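Local coordinates for protein transcriptional regulator (Enterococcus faecalis, PDB 3QFI) that belongs to the LytR-CpsA-Psr family and is built around a mixed beta sheet packed against helices, at residues 178-181 with 182-186; 112-115 with 116-120. All coordinates share one frame; numbering follows the deposited sequence.

Contact 1. Residues 178-181 with 182-186; sequences EKIV and RKVMS
Residues E178, K179, I180 and V181 each lend their carbonyl oxygen to the amide four residues on, forming the last turns of helix 166-184. The bond from V184 N to I180 O is the straightest at the hydrogen, with an N-H...O angle of 170° over 2.7 Å. R182 N to E178 O and K183 N to K179 O are more bent. M185 N still reaches V181 O at 3.0 Å, but with an N-H...O angle of only 132°, where the backbone is about to leave the helix. S186 closes off the end of the helix: both its backbone N (2.8 Å) and its hydroxyl OG (2.7 Å) donate to K183 O, OG meeting a lone pair in the carbonyl plane. Two donors thus grip one oxygen at the C-terminal end, where the i to i+4 pattern runs out and M185 is the first residue with non-helical backbone angles.

Apolar contacts run beside these bonds. With I180 CG2 anti to its own N and V184 CG2 turned back beside its own N, the two methyls meet at 3.8 Å, one branch from each side chain. I180 is buried, packing on L117 and I118 of helix 111-120 and on I124 of strand 124-128. V181 CG1 lies against M185 CG at 4.2 Å, a looser contact one residue further round the helix; V181 and M185 also both touch F224 in a neighbouring loop.

Charged groups line another side. E178 OE2 and R182 NH2 are 4.7 Å apart, too far for a salt bridge, so any attraction between them is probably weak. The bent R182 chain gives its NH1 to K225 O in a hydrogen bond, while its side chain and that of E178 touch I227 of strand 227-230.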
loop_
_atom_site.group_PDB
_atom_site.type_symbol
_atom_site.label_atom_id
_atom_site.label_comp_id
_atom_site.label_asym_id
_atom_site.label_seq_id
_atom_site.Cartn_x
_atom_site.Cartn_y
_atom_site.Cartn_z
ATOM N N GLU A 178 -0.209 -0.896 9.773
ATOM C CA GLU A 178 -0.025 -2.175 10.454
ATOM C C GLU A 178 -0.640 -2.123 11.850
ATOM O O GLU A 178 -1.298 -3.072 12.295
ATOM C CB GLU A 178 1.450 -2.510 10.578
ATOM C CG GLU A 178 1.702 -3.897 11.126
ATOM C CD GLU A 178 3.141 -4.084 11.555
ATOM O OE1 GLU A 178 4.056 -3.644 10.812
ATOM O OE2 GLU A 178 3.353 -4.678 12.637
ATOM N N LYS A 179 -0.416 -1.007 12.536
ATOM C CA LYS A 179 -0.947 -0.823 13.874
ATOM C C LYS A 179 -2.461 -0.698 13.835
ATOM O O LYS A 179 -3.151 -1.225 14.704
ATOM C CB LYS A 179 -0.323 0.416 14.513
ATOM C CG LYS A 179 1.163 0.274 14.780
ATOM C CD LYS A 179 1.460 -1.014 15.538
ATOM C CE LYS A 179 2.918 -1.103 15.985
ATOM N NZ LYS A 179 3.883 -0.864 14.880
ATOM N N ILE A 180 -2.973 -0.009 12.820
ATOM C CA ILE A 180 -4.410 0.167 12.671
ATOM C C ILE A 180 -5.056 -1.206 12.510
ATOM O O ILE A 180 -5.844 -1.646 13.349
ATOM C CB ILE A 180 -4.751 1.036 11.431
ATOM C CG1 ILE A 180 -4.243 2.459 11.638
ATOM C CG2 ILE A 180 -6.265 1.088 11.217
ATOM C CD1 ILE A 180 -4.905 3.172 12.796
ATOM N N VAL A 181 -4.710 -1.878 11.425
ATOM C CA VAL A 181 -5.238 -3.193 11.141
ATOM C C VAL A 181 -5.157 -4.098 12.346
ATOM O O VAL A 181 -6.100 -4.835 12.652
ATOM C CB VAL A 181 -4.463 -3.839 10.009
ATOM C CG1 VAL A 181 -4.865 -5.298 9.871
ATOM C CG2 VAL A 181 -4.728 -3.074 8.719
ATOM N N ARG A 182 -4.021 -4.039 13.031
ATOM C CA ARG A 182 -3.801 -4.866 14.205
ATOM C C ARG A 182 -4.875 -4.580 15.257
ATOM O O ARG A 182 -5.432 -5.498 15.850
ATOM C CB ARG A 182 -2.414 -4.576 14.772
ATOM C CG ARG A 182 -1.847 -5.696 15.603
ATOM C CD ARG A 182 -0.900 -6.571 14.797
ATOM N NE ARG A 182 -0.601 -7.815 15.506
ATOM C CZ ARG A 182 0.315 -8.698 15.121
ATOM N NH1 ARG A 182 0.506 -9.803 15.835
ATOM N NH2 ARG A 182 1.043 -8.471 14.033
ATOM N N LYS A 183 -5.161 -3.297 15.465
ATOM C CA LYS A 183 -6.159 -2.848 16.431
ATOM C C LYS A 183 -7.573 -3.191 15.958
ATOM O O LYS A 183 -8.361 -3.783 16.699
ATOM C CB LYS A 183 -6.046 -1.337 16.616
ATOM C CG LYS A 183 -6.810 -0.770 17.798
ATOM C CD LYS A 183 -6.119 -1.101 19.107
ATOM C CE LYS A 183 -4.649 -0.704 19.072
ATOM N NZ LYS A 183 -4.475 0.731 18.738
ATOM N N VAL A 184 -7.895 -2.814 14.722
ATOM C CA VAL A 184 -9.220 -3.087 14.176
ATOM C C VAL A 184 -9.551 -4.574 14.258
ATOM O O VAL A 184 -10.724 -4.948 14.281
ATOM C CB VAL A 184 -9.347 -2.645 12.691
ATOM C CG1 VAL A 184 -10.776 -2.861 12.215
ATOM C CG2 VAL A 184 -8.969 -1.175 12.527
ATOM N N MET A 185 -8.521 -5.419 14.302
ATOM C CA MET A 185 -8.718 -6.868 14.378
ATOM C C MET A 185 -8.395 -7.426 15.767
ATOM O O MET A 185 -8.399 -8.640 15.967
ATOM C CB MET A 185 -7.827 -7.583 13.353
ATOM C CG MET A 185 -8.038 -7.181 11.899
ATOM S SD MET A 185 -9.536 -7.840 11.163
ATOM C CE MET A 185 -9.009 -9.490 10.817
ATOM N N SER A 186 -8.112 -6.547 16.724
ATOM C CA SER A 186 -7.769 -6.987 18.072
ATOM C C SER A 186 -8.996 -7.266 18.935
ATOM O O SER A 186 -8.976 -7.012 20.141
ATOM C CB SER A 186 -6.900 -5.941 18.770
ATOM O OG SER A 186 -7.669 -4.815 19.151
#

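Contact 2. Residues 112-115 with 116-120; sequences KGLK and DLIDA
K112 O receives the amide of D116 at 3.0 Å, a regular turn of helix 111-120. K112 takes part through its backbone. G113 does likewise: its carbonyl oxygen accepts from L117 N at 2.8 Å.

At L114 the side chains join in. With CG anti to the backbone N (chi1 169°) and chi2 turned to 50°, CD1 reaches I118, whose CD1 lies 4.0 Å away; the two hydrocarbon chains cross obliquely. The backbone bond from I118 N to L114 O is weak, at 3.3 Å. This leucine and isoleucine, one turn apart, are spaced i to i+4 as on the apolar stripe of an amphipathic helix.

K115 comes next and belongs to a polar edge. Its carbonyl oxygen accepts from D119 N, again weakly. The lysine chain runs out nearly straight and bends at chi4 (51°), placing NZ 3.6 Å from D119 OD2, a long salt bridge made with one carboxylate oxygen. NZ is also hydrogen-bonded to T150 OG1 at the start of helix 150-156, while D119 OD1 accepts from G149 N. The two oxygens of D119 therefore serve different partners: OD2 the lysine, OD1 a backbone amide. Given the length of the ion pair, the bonds to G149 and T150 probably do more to fix the rotation of the carboxylate and the position of the ammonium group, linking this helix to the chain at 149-150.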
loop_
_atom_site.group_PDB
_atom_site.type_symbol
_atom_site.label_atom_id
_atom_site.label_comp_id
_atom_site.label_asym_id
_atom_site.label_seq_id
_atom_site.Cartn_x
_atom_site.Cartn_y
_atom_site.Cartn_z
ATOM N N LYS A 112 -9.155 13.097 6.104
ATOM C CA LYS A 112 -10.131 13.309 7.179
ATOM C C LYS A 112 -10.584 11.949 7.699
ATOM O O LYS A 112 -10.752 11.760 8.899
ATOM C CB LYS A 112 -11.360 14.082 6.675
ATOM C CG LYS A 112 -11.186 15.594 6.642
ATOM C CD LYS A 112 -12.435 16.297 6.119
ATOM C CE LYS A 112 -12.355 17.797 6.360
ATOM N NZ LYS A 112 -12.339 18.109 7.818
ATOM N N GLY A 113 -10.776 11.002 6.787
ATOM C CA GLY A 113 -11.204 9.672 7.186
ATOM C C GLY A 113 -10.094 8.920 7.897
ATOM O O GLY A 113 -10.343 8.176 8.853
ATOM N N LEU A 114 -8.863 9.102 7.428
ATOM C CA LEU A 114 -7.744 8.434 8.058
ATOM C C LEU A 114 -7.544 9.006 9.448
ATOM O O LEU A 114 -7.097 8.307 10.361
ATOM C CB LEU A 114 -6.460 8.595 7.241
ATOM C CG LEU A 114 -5.187 8.147 7.977
ATOM C CD1 LEU A 114 -5.357 6.761 8.588
ATOM C CD2 LEU A 114 -4.021 8.175 7.008
ATOM N N LYS A 115 -7.876 10.275 9.623
ATOM C CA LYS A 115 -7.717 10.870 10.937
ATOM C C LYS A 115 -8.800 10.346 11.880
ATOM O O LYS A 115 -8.530 10.111 13.054
ATOM C CB LYS A 115 -7.767 12.394 10.831
ATOM C CG LYS A 115 -7.944 13.104 12.148
ATOM C CD LYS A 115 -8.047 14.607 11.918
ATOM C CE LYS A 115 -8.784 15.280 13.063
ATOM N NZ LYS A 115 -8.204 14.876 14.371
ATOM N N ASP A 116 -10.011 10.130 11.361
ATOM C CA ASP A 116 -11.105 9.630 12.188
ATOM C C ASP A 116 -10.965 8.138 12.491
ATOM O O ASP A 116 -11.444 7.655 13.518
ATOM C CB ASP A 116 -12.459 9.882 11.517
ATOM C CG ASP A 116 -13.641 9.591 12.448
ATOM O OD1 ASP A 116 -13.710 10.216 13.534
ATOM O OD2 ASP A 116 -14.508 8.750 12.100
ATOM N N LEU A 117 -10.312 7.411 11.593
ATOM C CA LEU A 117 -10.107 5.984 11.775
ATOM C C LEU A 117 -9.121 5.748 12.911
ATOM O O LEU A 117 -9.219 4.760 13.635
ATOM C CB LEU A 117 -9.569 5.363 10.485
ATOM C CG LEU A 117 -9.276 3.857 10.489
ATOM C CD1 LEU A 117 -10.529 3.085 10.832
ATOM C CD2 LEU A 117 -8.736 3.432 9.118
ATOM N N ILE A 118 -8.167 6.658 13.064
ATOM C CA ILE A 118 -7.184 6.517 14.116
ATOM C C ILE A 118 -7.844 6.828 15.449
ATOM O O ILE A 118 -7.606 6.133 16.436
ATOM C CB ILE A 118 -5.965 7.430 13.854
ATOM C CG1 ILE A 118 -5.287 6.994 12.547
ATOM C CG2 ILE A 118 -4.970 7.342 15.008
ATOM C CD1 ILE A 118 -4.046 7.786 12.176
ATOM N N ASP A 119 -8.705 7.840 15.480
ATOM C CA ASP A 119 -9.396 8.186 16.724
ATOM C C ASP A 119 -10.515 7.214 17.081
ATOM O O ASP A 119 -10.808 7.004 18.253
ATOM C CB ASP A 119 -9.964 9.600 16.647
ATOM C CG ASP A 119 -8.879 10.650 16.573
ATOM O OD1 ASP A 119 -7.837 10.462 17.242
ATOM O OD2 ASP A 119 -9.063 11.659 15.859
ATOM N N ALA A 120 -11.130 6.620 16.066
ATOM C CA ALA A 120 -12.213 5.672 16.269
ATOM C C ALA A 120 -11.699 4.373 16.874
ATOM O O ALA A 120 -12.480 3.575 17.408
ATOM C CB ALA A 120 -12.904 5.382 14.942
#

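Contact 1 and contact 2 are each a turn-to-turn contact within one helix, and the two helices, 166-184 and 111-120, pack on each other with the contact centres about 13 Å apart. The joint is apolar: I180 CD1 meets I118 CG1 at 3.8 Å, and I180 CG2 meets L117 CD2 at 4.0 Å. Contact 1 is mostly surface, with I180 its buried residue, whereas contact 2 is partly buried, with G113 and I118 enclosed. Their polar chemistry differs too: contact 1 finishes its helix with a serine on a backbone carbonyl, while contact 2 has a long ion pair whose members are both held by residues 149-150.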